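Local coordinates for protein putative oxidoreductase (Magnetospirillum magnetotacticum, PDB 3C1A) that is a putative oxidoreductase of the GFO/IDH/MocA type that probably binds a nicotinamide dinucleotide through its Rossmann fold, at residues I16-W21 against I75-A80; A36-A41 against P68-V73; S59-V64 against A83-A88; M122-H127 against R285-A290. One frame throughout, in Å; residues are numbered along the deposited sequence. Where two conformers were deposited one is given.

Interaction 1. Residues I16-W21 against I75-A80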
loop_
_atom_site.group_PDB
_atom_site.type_symbol
_atom_site.label_atom_id
_atom_site.label_comp_id
_atom_site.label_asym_id
_atom_site.label_seq_id
_atom_site.Cartn_x
_atom_site.Cartn_y
_atom_site.Cartn_z
ATOM N N ILE A 16 -14.927 -5.682 5.268
ATOM C CA ILE A 16 -15.330 -4.845 6.350
ATOM C C ILE A 16 -14.824 -3.470 5.911
ATOM O O ILE A 16 -13.610 -3.256 5.804
ATOM C CB ILE A 16 -14.771 -5.281 7.709
ATOM C CG1 ILE A 16 -15.278 -6.696 8.059
ATOM C CG2 ILE A 16 -15.161 -4.248 8.750
ATOM C CD1 ILE A 16 -14.512 -7.394 9.147
ATOM N N GLY A 17 -15.759 -2.570 5.613
ATOM C CA GLY A 17 -15.440 -1.257 5.050
ATOM C C GLY A 17 -16.058 -0.137 5.840
ATOM O O GLY A 17 -17.160 -0.272 6.356
ATOM N N ALA A 18 -15.343 0.972 5.965
ATOM C CA ALA A 18 -15.905 2.181 6.562
ATOM C C ALA A 18 -15.244 3.387 5.923
ATOM O O ALA A 18 -14.045 3.363 5.629
ATOM C CB ALA A 18 -15.691 2.189 8.071
ATOM N N GLY A 19 -16.044 4.423 5.675
ATOM C CA GLY A 19 -15.542 5.689 5.153
ATOM C C GLY A 19 -15.214 5.632 3.677
ATOM O O GLY A 19 -15.960 5.036 2.887
ATOM N N ARG A 20 -14.100 6.270 3.314
ATOM C CA ARG A 20 -13.586 6.297 1.935
ATOM C C ARG A 20 -12.681 5.101 1.646
ATOM O O ARG A 20 -12.189 4.944 0.531
ATOM C CB ARG A 20 -12.770 7.588 1.684
ATOM C CG ARG A 20 -11.392 7.629 2.392
ATOM C CD ARG A 20 -10.730 9.000 2.302
ATOM N NE ARG A 20 -9.684 9.215 3.320
ATOM C CZ ARG A 20 -8.375 8.985 3.164
ATOM N NH1 ARG A 20 -7.898 8.471 2.046
ATOM N NH2 ARG A 20 -7.532 9.252 4.166
ATOM N N TRP A 21 -12.452 4.277 2.660
ATOM C CA TRP A 21 -11.359 3.309 2.638
ATOM C C TRP A 21 -11.637 2.056 1.787
ATOM O O TRP A 21 -10.682 1.375 1.354
ATOM C CB TRP A 21 -10.954 2.967 4.087
ATOM C CG TRP A 21 -10.521 4.214 4.843
ATOM C CD1 TRP A 21 -11.308 5.017 5.620
ATOM C CD2 TRP A 21 -9.223 4.809 4.844
ATOM N NE1 TRP A 21 -10.578 6.064 6.114
ATOM C CE2 TRP A 21 -9.295 5.969 5.652
ATOM C CE3 TRP A 21 -8.001 4.471 4.255
ATOM C CZ2 TRP A 21 -8.199 6.797 5.879
ATOM C CZ3 TRP A 21 -6.902 5.294 4.478
ATOM C CH2 TRP A 21 -7.010 6.446 5.293
ATOM N N ILE A 75 -9.977 -5.922 5.263
ATOM C CA ILE A 75 -10.224 -4.876 6.225
ATOM C C ILE A 75 -9.850 -3.513 5.564
ATOM O O ILE A 75 -8.673 -3.160 5.429
ATOM C CB ILE A 75 -9.448 -5.176 7.581
ATOM C CG1 ILE A 75 -9.955 -6.494 8.193
ATOM C CG2 ILE A 75 -9.626 -4.077 8.557
ATOM C CD1 ILE A 75 -9.008 -7.108 9.229
ATOM N N ALA A 76 -10.880 -2.775 5.141
ATOM C CA ALA A 76 -10.738 -1.467 4.517
ATOM C C ALA A 76 -11.456 -0.397 5.370
ATOM O O ALA A 76 -12.380 0.258 4.925
ATOM C CB ALA A 76 -11.273 -1.538 3.107
ATOM N N THR A 77 -11.030 -0.272 6.626
ATOM C CA THR A 77 -11.594 0.662 7.596
ATOM C C THR A 77 -10.536 1.769 7.898
ATOM O O THR A 77 -9.395 1.665 7.456
ATOM C CB THR A 77 -12.012 -0.085 8.916
ATOM O OG1 THR A 77 -10.879 -0.725 9.514
ATOM C CG2 THR A 77 -13.109 -1.140 8.669
ATOM N N PRO A 78 -10.906 2.831 8.657
ATOM C CA PRO A 78 -9.871 3.804 9.003
ATOM C C PRO A 78 -8.760 3.074 9.751
ATOM O O PRO A 78 -9.044 2.110 10.469
ATOM C CB PRO A 78 -10.615 4.793 9.915
ATOM C CG PRO A 78 -12.044 4.703 9.433
ATOM C CD PRO A 78 -12.213 3.220 9.204
ATOM N N PRO A 79 -7.504 3.505 9.586
ATOM C CA PRO A 79 -6.383 2.717 10.107
ATOM C C PRO A 79 -6.338 2.558 11.602
ATOM O O PRO A 79 -5.862 1.542 12.053
ATOM C CB PRO A 79 -5.138 3.475 9.628
ATOM C CG PRO A 79 -5.610 4.655 8.891
ATOM C CD PRO A 79 -7.071 4.743 8.922
ATOM N N ALA A 80 -6.831 3.541 12.363
ATOM C CA ALA A 80 -6.925 3.431 13.819
ATOM C C ALA A 80 -7.772 2.217 14.255
ATOM O O ALA A 80 -7.609 1.744 15.327
ATOM C CB ALA A 80 -7.501 4.706 14.437
#

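Interaction 2. Residues A36-A41 against P68-V73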
loop_
_atom_site.group_PDB
_atom_site.type_symbol
_atom_site.label_atom_id
_atom_site.label_comp_id
_atom_site.label_asym_id
_atom_site.label_seq_id
_atom_site.Cartn_x
_atom_site.Cartn_y
_atom_site.Cartn_z
ATOM N N ALA A 36 -15.518 -14.715 -4.429
ATOM C CA ALA A 36 -16.899 -14.274 -4.241
ATOM C C ALA A 36 -16.991 -13.404 -2.974
ATOM O O ALA A 36 -16.371 -13.732 -1.964
ATOM C CB ALA A 36 -17.805 -15.482 -4.099
ATOM N N LEU A 37 -17.734 -12.299 -3.034
ATOM C CA LEU A 37 -18.036 -11.499 -1.834
ATOM C C LEU A 37 -19.279 -12.099 -1.187
ATOM O O LEU A 37 -20.379 -11.930 -1.677
ATOM C CB LEU A 37 -18.239 -10.003 -2.173
ATOM C CG LEU A 37 -18.435 -9.025 -1.017
ATOM C CD1 LEU A 37 -17.145 -8.931 -0.241
ATOM C CD2 LEU A 37 -18.911 -7.649 -1.518
ATOM N N VAL A 38 -19.088 -12.811 -0.085
ATOM C CA VAL A 38 -20.171 -13.511 0.585
ATOM C C VAL A 38 -20.806 -12.762 1.780
ATOM O O VAL A 38 -21.952 -13.049 2.148
ATOM C CB VAL A 38 -19.739 -14.938 0.991
ATOM C CG1 VAL A 38 -19.170 -15.679 -0.175
ATOM C CG2 VAL A 38 -18.742 -14.924 2.177
ATOM N N ARG A 39 -20.065 -11.861 2.432
ATOM C CA ARG A 39 -20.656 -10.917 3.386
ATOM C C ARG A 39 -20.014 -9.560 3.198
ATOM O O ARG A 39 -18.861 -9.459 2.756
ATOM C CB ARG A 39 -20.493 -11.338 4.878
ATOM C CG ARG A 39 -20.950 -12.727 5.214
ATOM C CD ARG A 39 -21.448 -12.883 6.657
ATOM N NE ARG A 39 -21.810 -14.273 6.909
ATOM C CZ ARG A 39 -22.612 -14.724 7.874
ATOM N NH1 ARG A 39 -23.124 -13.909 8.769
ATOM N NH2 ARG A 39 -22.815 -16.034 7.984
ATOM N N LEU A 40 -20.757 -8.528 3.576
ATOM C CA LEU A 40 -20.294 -7.132 3.545
ATOM C C LEU A 40 -20.787 -6.406 4.769
ATOM O O LEU A 40 -21.999 -6.366 5.007
ATOM C CB LEU A 40 -20.867 -6.438 2.303
ATOM C CG LEU A 40 -20.600 -4.945 2.134
ATOM C CD1 LEU A 40 -19.085 -4.693 1.974
ATOM C CD2 LEU A 40 -21.436 -4.407 0.947
ATOM N N ALA A 41 -19.842 -5.894 5.562
ATOM C CA ALA A 41 -20.117 -4.966 6.637
ATOM C C ALA A 41 -19.616 -3.566 6.260
ATOM O O ALA A 41 -18.425 -3.302 6.290
ATOM C CB ALA A 41 -19.475 -5.448 7.911
ATOM N N PRO A 68 -19.327 -18.796 9.377
ATOM C CA PRO A 68 -18.614 -20.066 9.124
ATOM C C PRO A 68 -18.091 -20.243 7.712
ATOM O O PRO A 68 -17.074 -20.896 7.508
ATOM C CB PRO A 68 -19.677 -21.135 9.430
ATOM C CG PRO A 68 -20.964 -20.467 9.345
ATOM C CD PRO A 68 -20.763 -19.007 9.610
ATOM N N GLU A 69 -18.791 -19.655 6.750
ATOM C CA GLU A 69 -18.469 -19.762 5.327
ATOM C C GLU A 69 -17.418 -18.749 4.830
ATOM O O GLU A 69 -16.919 -18.880 3.726
ATOM C CB GLU A 69 -19.759 -19.662 4.501
ATOM C CG GLU A 69 -20.303 -18.250 4.080
ATOM C CD GLU A 69 -20.848 -17.371 5.214
ATOM O OE1 GLU A 69 -21.039 -17.859 6.361
ATOM O OE2 GLU A 69 -21.085 -16.158 4.946
ATOM N N VAL A 70 -17.090 -17.750 5.622
ATOM C CA VAL A 70 -16.110 -16.750 5.187
ATOM C C VAL A 70 -14.739 -17.370 5.321
ATOM O O VAL A 70 -14.381 -17.836 6.392
ATOM C CB VAL A 70 -16.199 -15.453 6.032
ATOM C CG1 VAL A 70 -15.012 -14.564 5.771
ATOM C CG2 VAL A 70 -17.509 -14.715 5.739
ATOM N N GLU A 71 -13.968 -17.369 4.244
ATOM C CA GLU A 71 -12.603 -17.912 4.281
ATOM C C GLU A 71 -11.536 -16.859 4.643
ATOM O O GLU A 71 -10.493 -17.200 5.204
ATOM C CB GLU A 71 -12.271 -18.550 2.947
ATOM C CG GLU A 71 -13.096 -19.797 2.700
ATOM C CD GLU A 71 -12.731 -20.500 1.430
ATOM O OE1 GLU A 71 -11.837 -21.367 1.466
ATOM O OE2 GLU A 71 -13.378 -20.213 0.408
ATOM N N ALA A 72 -11.806 -15.598 4.296
ATOM C CA ALA A 72 -10.833 -14.510 4.382
ATOM C C ALA A 72 -11.555 -13.173 4.470
ATOM O O ALA A 72 -12.652 -13.030 3.956
ATOM C CB ALA A 72 -9.889 -14.535 3.141
ATOM N N VAL A 73 -10.932 -12.212 5.154
ATOM C CA VAL A 73 -11.519 -10.888 5.408
ATOM C C VAL A 73 -10.624 -9.784 4.822
ATOM O O VAL A 73 -9.416 -9.776 5.074
ATOM C CB VAL A 73 -11.693 -10.619 6.933
ATOM C CG1 VAL A 73 -12.409 -9.298 7.166
ATOM C CG2 VAL A 73 -12.451 -11.781 7.626
HETATM O O HOH W 1 -22.541 -15.710 3.009
#

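Interaction 3. Residues S59-V64 against A83-A88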
loop_
_atom_site.group_PDB
_atom_site.type_symbol
_atom_site.label_atom_id
_atom_site.label_comp_id
_atom_site.label_asym_id
_atom_site.label_seq_id
_atom_site.Cartn_x
_atom_site.Cartn_y
_atom_site.Cartn_z
ATOM N N SER A 59 -24.451 -5.071 9.745
ATOM C CA SER A 59 -24.186 -3.818 10.381
ATOM C C SER A 59 -22.999 -3.999 11.330
ATOM O O SER A 59 -22.188 -3.075 11.494
ATOM C CB SER A 59 -25.431 -3.346 11.123
ATOM O OG SER A 59 -25.538 -4.032 12.356
ATOM N N ASP A 60 -22.868 -5.192 11.921
ATOM C CA ASP A 60 -21.807 -5.485 12.902
ATOM C C ASP A 60 -20.665 -6.268 12.285
ATOM O O ASP A 60 -20.893 -7.380 11.808
ATOM C CB ASP A 60 -22.413 -6.279 14.063
ATOM C CG ASP A 60 -21.550 -6.282 15.310
ATOM O OD1 ASP A 60 -20.294 -6.224 15.226
ATOM O OD2 ASP A 60 -22.162 -6.359 16.394
ATOM N N TRP A 61 -19.440 -5.705 12.307
ATOM C CA TRP A 61 -18.277 -6.375 11.726
ATOM C C TRP A 61 -18.036 -7.733 12.359
ATOM O O TRP A 61 -17.531 -8.635 11.691
ATOM C CB TRP A 61 -16.981 -5.511 11.753
ATOM C CG TRP A 61 -16.457 -5.127 13.127
ATOM C CD1 TRP A 61 -16.725 -3.995 13.776
ATOM C CD2 TRP A 61 -15.571 -5.882 13.984
ATOM N NE1 TRP A 61 -16.102 -3.977 15.004
ATOM C CE2 TRP A 61 -15.375 -5.121 15.147
ATOM C CE3 TRP A 61 -14.927 -7.107 13.874
ATOM C CZ2 TRP A 61 -14.574 -5.551 16.196
ATOM C CZ3 TRP A 61 -14.146 -7.538 14.892
ATOM C CH2 TRP A 61 -13.952 -6.755 16.049
ATOM N N ARG A 62 -18.381 -7.877 13.646
ATOM C CA ARG A 62 -18.203 -9.142 14.350
ATOM C C ARG A 62 -18.908 -10.320 13.674
ATOM O O ARG A 62 -18.433 -11.468 13.756
ATOM C CB ARG A 62 -18.653 -9.023 15.799
ATOM C CG ARG A 62 -17.741 -8.137 16.593
ATOM C CD ARG A 62 -18.256 -7.917 18.003
ATOM N NE ARG A 62 -17.431 -6.940 18.701
ATOM C CZ ARG A 62 -17.470 -5.621 18.498
ATOM N NH1 ARG A 62 -18.297 -5.090 17.600
ATOM N NH2 ARG A 62 -16.659 -4.822 19.194
ATOM N N SER A 63 -20.048 -10.059 13.035
ATOM C CA SER A 63 -20.761 -11.113 12.315
ATOM C C SER A 63 -20.021 -11.585 11.074
ATOM O O SER A 63 -20.252 -12.708 10.582
ATOM C CB SER A 63 -22.160 -10.655 11.938
ATOM O OG SER A 63 -22.881 -10.257 13.103
ATOM N N VAL A 64 -19.166 -10.738 10.523
ATOM C CA VAL A 64 -18.346 -11.167 9.386
ATOM C C VAL A 64 -17.297 -12.165 9.838
ATOM O O VAL A 64 -17.134 -13.208 9.212
ATOM C CB VAL A 64 -17.713 -9.986 8.652
ATOM C CG1 VAL A 64 -16.660 -10.485 7.662
ATOM C CG2 VAL A 64 -18.820 -9.206 7.944
ATOM N N ALA A 83 -6.121 -2.681 13.945
ATOM C CA ALA A 83 -5.592 -3.665 14.862
ATOM C C ALA A 83 -6.746 -4.469 15.523
ATOM O O ALA A 83 -6.687 -5.688 15.617
ATOM C CB ALA A 83 -4.717 -2.974 15.921
ATOM N N GLU A 84 -7.822 -3.804 15.940
ATOM C CA GLU A 84 -8.926 -4.522 16.625
ATOM C C GLU A 84 -9.591 -5.551 15.703
ATOM O O GLU A 84 -9.867 -6.683 16.083
ATOM C CB GLU A 84 -9.983 -3.528 17.059
ATOM C CG GLU A 84 -11.079 -4.126 17.875
ATOM C CD GLU A 84 -12.234 -3.158 18.129
ATOM O OE1 GLU A 84 -12.271 -2.065 17.513
ATOM O OE2 GLU A 84 -13.119 -3.508 18.945
ATOM N N ILE A 85 -9.848 -5.139 14.482
ATOM C CA ILE A 85 -10.562 -6.022 13.538
ATOM C C ILE A 85 -9.650 -7.147 13.073
ATOM O O ILE A 85 -10.088 -8.303 12.976
ATOM C CB ILE A 85 -11.110 -5.247 12.341
ATOM C CG1 ILE A 85 -12.008 -4.103 12.807
ATOM C CG2 ILE A 85 -11.859 -6.150 11.388
ATOM C CD1 ILE A 85 -12.603 -3.344 11.648
ATOM N N THR A 86 -8.383 -6.821 12.821
ATOM C CA THR A 86 -7.380 -7.826 12.421
ATOM C C THR A 86 -7.155 -8.888 13.486
ATOM O O THR A 86 -7.126 -10.054 13.206
ATOM C CB THR A 86 -6.022 -7.156 12.035
ATOM O OG1 THR A 86 -6.224 -6.187 10.990
ATOM C CG2 THR A 86 -5.018 -8.172 11.592
ATOM N N LEU A 87 -6.947 -8.470 14.720
ATOM C CA LEU A 87 -6.844 -9.405 15.825
ATOM C C LEU A 87 -8.051 -10.322 15.955
ATOM O O LEU A 87 -7.866 -11.495 16.235
ATOM C CB LEU A 87 -6.607 -8.642 17.109
ATOM C CG LEU A 87 -5.216 -8.009 17.182
ATOM C CD1 LEU A 87 -5.194 -6.951 18.329
ATOM C CD2 LEU A 87 -4.133 -9.097 17.353
ATOM N N ALA A 88 -9.261 -9.805 15.718
ATOM C CA ALA A 88 -10.500 -10.602 15.770
ATOM C C ALA A 88 -10.557 -11.589 14.645
ATOM O O ALA A 88 -10.939 -12.725 14.837
ATOM C CB ALA A 88 -11.712 -9.713 15.712
#

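Interaction 4. Residues M122-H127 against R285-A290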
loop_
_atom_site.group_PDB
_atom_site.type_symbol
_atom_site.label_atom_id
_atom_site.label_comp_id
_atom_site.label_asym_id
_atom_site.label_seq_id
_atom_site.Cartn_x
_atom_site.Cartn_y
_atom_site.Cartn_z
HETATM N N MSE A 122 -2.582 -16.227 7.724
HETATM C CA MSE A 122 -1.975 -15.418 6.682
HETATM C C MSE A 122 -2.525 -13.961 6.757
HETATM O O MSE A 122 -3.732 -13.766 6.769
HETATM C CB MSE A 122 -2.254 -16.056 5.323
HETATM C CG MSE A 122 -1.477 -15.434 4.268
HETATM SE SE MSE A 122 -2.116 -16.180 2.592
HETATM C CE MSE A 122 -3.647 -15.133 2.186
ATOM N N VAL A 123 -1.626 -12.963 6.880
ATOM C CA VAL A 123 -1.994 -11.544 6.888
ATOM C C VAL A 123 -1.143 -10.811 5.867
ATOM O O VAL A 123 0.085 -10.832 5.943
ATOM C CB VAL A 123 -1.843 -10.896 8.326
ATOM C CG1 VAL A 123 -2.194 -9.352 8.331
ATOM C CG2 VAL A 123 -2.702 -11.688 9.293
ATOM N N TRP A 124 -1.801 -10.226 4.865
ATOM C CA TRP A 124 -1.135 -9.418 3.873
ATOM C C TRP A 124 -1.538 -7.988 4.121
ATOM O O TRP A 124 -2.662 -7.727 4.552
ATOM C CB TRP A 124 -1.577 -9.818 2.464
ATOM C CG TRP A 124 -1.063 -11.133 1.946
ATOM C CD1 TRP A 124 -0.518 -12.146 2.660
ATOM C CD2 TRP A 124 -1.077 -11.575 0.582
ATOM N NE1 TRP A 124 -0.188 -13.211 1.833
ATOM C CE2 TRP A 124 -0.500 -12.873 0.549
ATOM C CE3 TRP A 124 -1.492 -11.004 -0.608
ATOM C CZ2 TRP A 124 -0.348 -13.597 -0.633
ATOM C CZ3 TRP A 124 -1.345 -11.742 -1.782
ATOM C CH2 TRP A 124 -0.779 -13.008 -1.775
ATOM N N VAL A 125 -0.620 -7.051 3.857
ATOM C CA VAL A 125 -0.974 -5.650 3.866
ATOM C C VAL A 125 -1.078 -5.131 2.407
ATOM O O VAL A 125 -0.228 -5.415 1.565
ATOM C CB VAL A 125 -0.010 -4.823 4.664
ATOM C CG1 VAL A 125 -0.390 -3.341 4.589
ATOM C CG2 VAL A 125 0.033 -5.346 6.125
ATOM N N GLU A 126 -2.139 -4.385 2.128
ATOM C CA GLU A 126 -2.416 -3.879 0.778
ATOM C C GLU A 126 -1.614 -2.615 0.450
ATOM O O GLU A 126 -2.119 -1.492 0.547
ATOM C CB GLU A 126 -3.921 -3.624 0.562
ATOM C CG GLU A 126 -4.388 -3.825 -0.903
ATOM C CD GLU A 126 -4.278 -2.565 -1.779
ATOM O OE1 GLU A 126 -4.915 -1.538 -1.435
ATOM O OE2 GLU A 126 -3.585 -2.621 -2.834
ATOM N N HIS A 127 -0.365 -2.821 0.082
ATOM C CA HIS A 127 0.550 -1.754 -0.352
ATOM C C HIS A 127 0.509 -1.865 -1.856
ATOM O O HIS A 127 1.149 -2.716 -2.462
ATOM C CB HIS A 127 1.971 -1.978 0.123
ATOM C CG HIS A 127 2.179 -1.829 1.600
ATOM N ND1 HIS A 127 2.669 -2.853 2.373
ATOM C CD2 HIS A 127 2.021 -0.768 2.435
ATOM C CE1 HIS A 127 2.780 -2.444 3.624
ATOM N NE2 HIS A 127 2.361 -1.193 3.694
ATOM N N ARG A 285 -6.622 -10.675 -6.548
ATOM C CA ARG A 285 -6.488 -11.978 -7.227
ATOM C C ARG A 285 -5.461 -12.877 -6.547
ATOM O O ARG A 285 -5.762 -14.013 -6.199
ATOM C CB ARG A 285 -6.129 -11.788 -8.702
ATOM C CG ARG A 285 -6.090 -13.097 -9.503
ATOM C CD ARG A 285 -5.668 -12.901 -10.941
ATOM N NE ARG A 285 -4.425 -12.157 -11.043
ATOM C CZ ARG A 285 -3.221 -12.691 -10.949
ATOM N NH1 ARG A 285 -3.083 -14.000 -10.777
ATOM N NH2 ARG A 285 -2.158 -11.913 -11.047
ATOM N N LEU A 286 -4.252 -12.367 -6.351
ATOM C CA LEU A 286 -3.213 -13.100 -5.646
ATOM C C LEU A 286 -3.603 -13.486 -4.227
ATOM O O LEU A 286 -3.404 -14.637 -3.808
ATOM C CB LEU A 286 -1.919 -12.306 -5.618
ATOM C CG LEU A 286 -1.244 -12.187 -6.991
ATOM C CD1 LEU A 286 -0.002 -11.266 -6.825
ATOM C CD2 LEU A 286 -0.920 -13.562 -7.581
ATOM N N PHE A 287 -4.147 -12.538 -3.478
ATOM C CA PHE A 287 -4.544 -12.784 -2.089
ATOM C C PHE A 287 -5.571 -13.909 -2.073
ATOM O O PHE A 287 -5.368 -14.885 -1.396
ATOM C CB PHE A 287 -5.109 -11.525 -1.420
ATOM C CG PHE A 287 -5.736 -11.772 -0.098
ATOM C CD1 PHE A 287 -4.950 -11.984 1.042
ATOM C CD2 PHE A 287 -7.122 -11.782 0.042
ATOM C CE1 PHE A 287 -5.541 -12.252 2.285
ATOM C CE2 PHE A 287 -7.725 -12.014 1.329
ATOM C CZ PHE A 287 -6.963 -12.266 2.411
ATOM N N ALA A 288 -6.625 -13.796 -2.864
ATOM C CA ALA A 288 -7.674 -14.839 -2.851
ATOM C C ALA A 288 -7.052 -16.180 -3.209
ATOM O O ALA A 288 -7.390 -17.218 -2.622
ATOM C CB ALA A 288 -8.835 -14.485 -3.763
ATOM N N GLY A 289 -6.078 -16.143 -4.120
ATOM C CA GLY A 289 -5.364 -17.344 -4.547
ATOM C C GLY A 289 -4.461 -18.001 -3.525
ATOM O O GLY A 289 -4.138 -19.182 -3.651
ATOM N N ALA A 290 -4.057 -17.255 -2.511
ATOM C CA ALA A 290 -3.200 -17.782 -1.489
ATOM C C ALA A 290 -3.973 -18.267 -0.254
ATOM O O ALA A 290 -3.401 -18.900 0.635
ATOM C CB ALA A 290 -2.162 -16.764 -1.155
#

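Interaction 1. Residues I16-W21 against I75-A80
W21 lays one face of its indole over T77, P78 and P79. Its CB touches A76 O at 3.2 Å. With chi1 at -59°, CG stands anti to the carbonyl carbon and comes over T77 O, 3.8 Å away. On the pyrrole side CD1 meets the ring of P78, and NE1 reaches P78 CA at 3.7 Å. On the benzene side CZ2 and CH2 rest on P79, with CZ2 3.8 Å from P79 CD. Both prolines make CH-pi contacts over the same face: P78 CA above the five-membered ring, P79 CD above the six-membered one. The opposite face is taken by the guanidinium of R20, which is salt-bridged to D171.

The backbones meet as parallel neighbours, strands 11-17 and 72-76, first and fourth in chain order and adjacent in the Rossmann sheet. A glycine-bearing loop follows the first strand: G17 ends the strand, and a type II' turn runs from A18 to W21. In this fold such a loop usually lies at the pyrophosphate of the dinucleotide, which is consistent with the family here. A76 N donates to I16 O at 2.9 Å. A76 also accepts: A18 N donates to A76 O at 3.2 Å. G17 CA adds a CA-H...O contact to the same oxygen. Beside these bonds I16 CG2 and T77 CG2 lie side by side, 3.7 Å apart. T77 OG1 is hydrogen-bonded to T81 OG1.

Interaction 2. Residues A36-A41 against P68-V73
The guanidinium of R39 and the carboxylate of E69 meet edge to edge, their planes only 28° apart. The carboxylate lies at the NE side of the guanidinium, close to its plane. P68 CD and V70 CG2 approach the guanidinium obliquely. The grip has two bonds, one to each oxygen. R39 NE donates to the syn lone pair of E69 OE2, at 2.8 Å. R39 NH2 donates to E69 OE1 at 3.0 Å, also on the syn side. E69 is bent at chi2 (-69°), which turns its CD back toward the arginine. R39 NH1 has a second charged partner, E58. An alanine in place of R39 would probably leave the E69 carboxylate without its charged mate and free to turn, and would cost E58 its salt bridge.

The apolar part lies next to the ion pair. V38 CG2 touches V70 CG2 at 3.8 Å. R39 CG is 4.0 Å from V70 CG2. A water donates to V38 O at 2.9 Å; its very short approach to E69 OE2 makes that second bond doubtful.

The backbone O of E69 and the carboxylate of E71 also hydrogen-bond R12 of strand 11-17, which runs between the two elements. The contact thus joins strand 35-42 to the loop that enters strand 72-76, at the surface of a Rossmann domain.

Interaction 3. Residues S59-V64 against A83-A88
The indole of W61 is held between I85 of the helix across from it and the side chain of its own neighbour, R62. I85 CG1 stands 4.1 Å above the plane, over the centre of one face, and makes a CH-pi contact with the six-membered ring. R62 CG lies over the opposite face. The guanidinium of R62 also has W61 CZ2 over its centre. At the ring edge, in plane, A88 CB is 3.4 Å from W61 CZ3.

Helices 62-65 and 82-91 lead into and out of strand 72-76, as helical connections of the Rossmann fold. They pack beside each other, with I16 of the sheet touching both W61 and I85. An alanine at W61 would probably open a gap beside I85 and A88 and leave the R62 side chain without the ring it lies on.

The polar contacts are looser. R62 NH2 and E84 OE2 form a long salt bridge at 3.8 Å. D60 precedes the turn into the helix, and its OD1 accepts from R62 N at 3.0 Å, a capping bond. The same oxygen takes a weak bond from R62 NH1, part of a salt bridge, so D60, R62 and E84 form a network.

Interaction 4. Residues M122-H127 against R285-A290
L286 is the first residue of 285-290 to touch the strand, and meets the six-membered ring of W124. Its CB lies in the plane of the indole, at the edge, 3.9 Å from W124 CZ3. Its carbonyl oxygen also comes near W124 CH2.

F287 follows and makes the main aromatic contact. Its CB packs on W124 CE3 at 3.7 Å. The phenyl turns an edge to the indole face, with planes at 68° and centroids 5.7 Å apart, measured to the five-membered ring. CD1 is the atom that stands over the indole, 3.9 Å from W124 CD2. The CE methyl of M122, deposited as selenomethionine, adds to the same face of W124. It also touches F287 CE1 at 3.4 Å, being brought round by a bend at chi3 (83°).

One turn further, A290 CB touches two side chains. It is 3.7 Å from W124 CZ2 and 3.8 Å from M122 SE. The polar end of W124 is used by another partner, as NE1 is hydrogen-bonded to E295 O.

Strand 123-126 and helix 285-290 run antiparallel, with axes 10.5 Å apart. F287 also touches L97 of the neighbouring strand 95-99. The chain returns here after the mixed sheet, and helix 279-290 packs on strand 123-126, one of the two outer strands of the parallel Rossmann sheet, consistent with the two-domain GFO/IDH/MocA architecture.

Overall arrangement
Interactions 1 and 4 are buried; interactions 2 and 3 lie at the surface. All four gather round one parallel sheet. Interaction 1 joins two neighbouring central strands through backbone bonds, with ring-on-proline contacts beyond their ends. Interaction 4 is apolar and aromatic and brings in a helix from far along the chain. Interaction 2 rests on a two-bond ion pair; interaction 3 on an indole packed on a helix, with a long salt bridge beside it. Strand 72-76 is shared by interactions 1 and 2, whose strands are linked where G17 N meets A41 O. I16 and I75 pack on I85, tying interaction 1 to 3. A72 touches F287, which joins interaction 2 to 4.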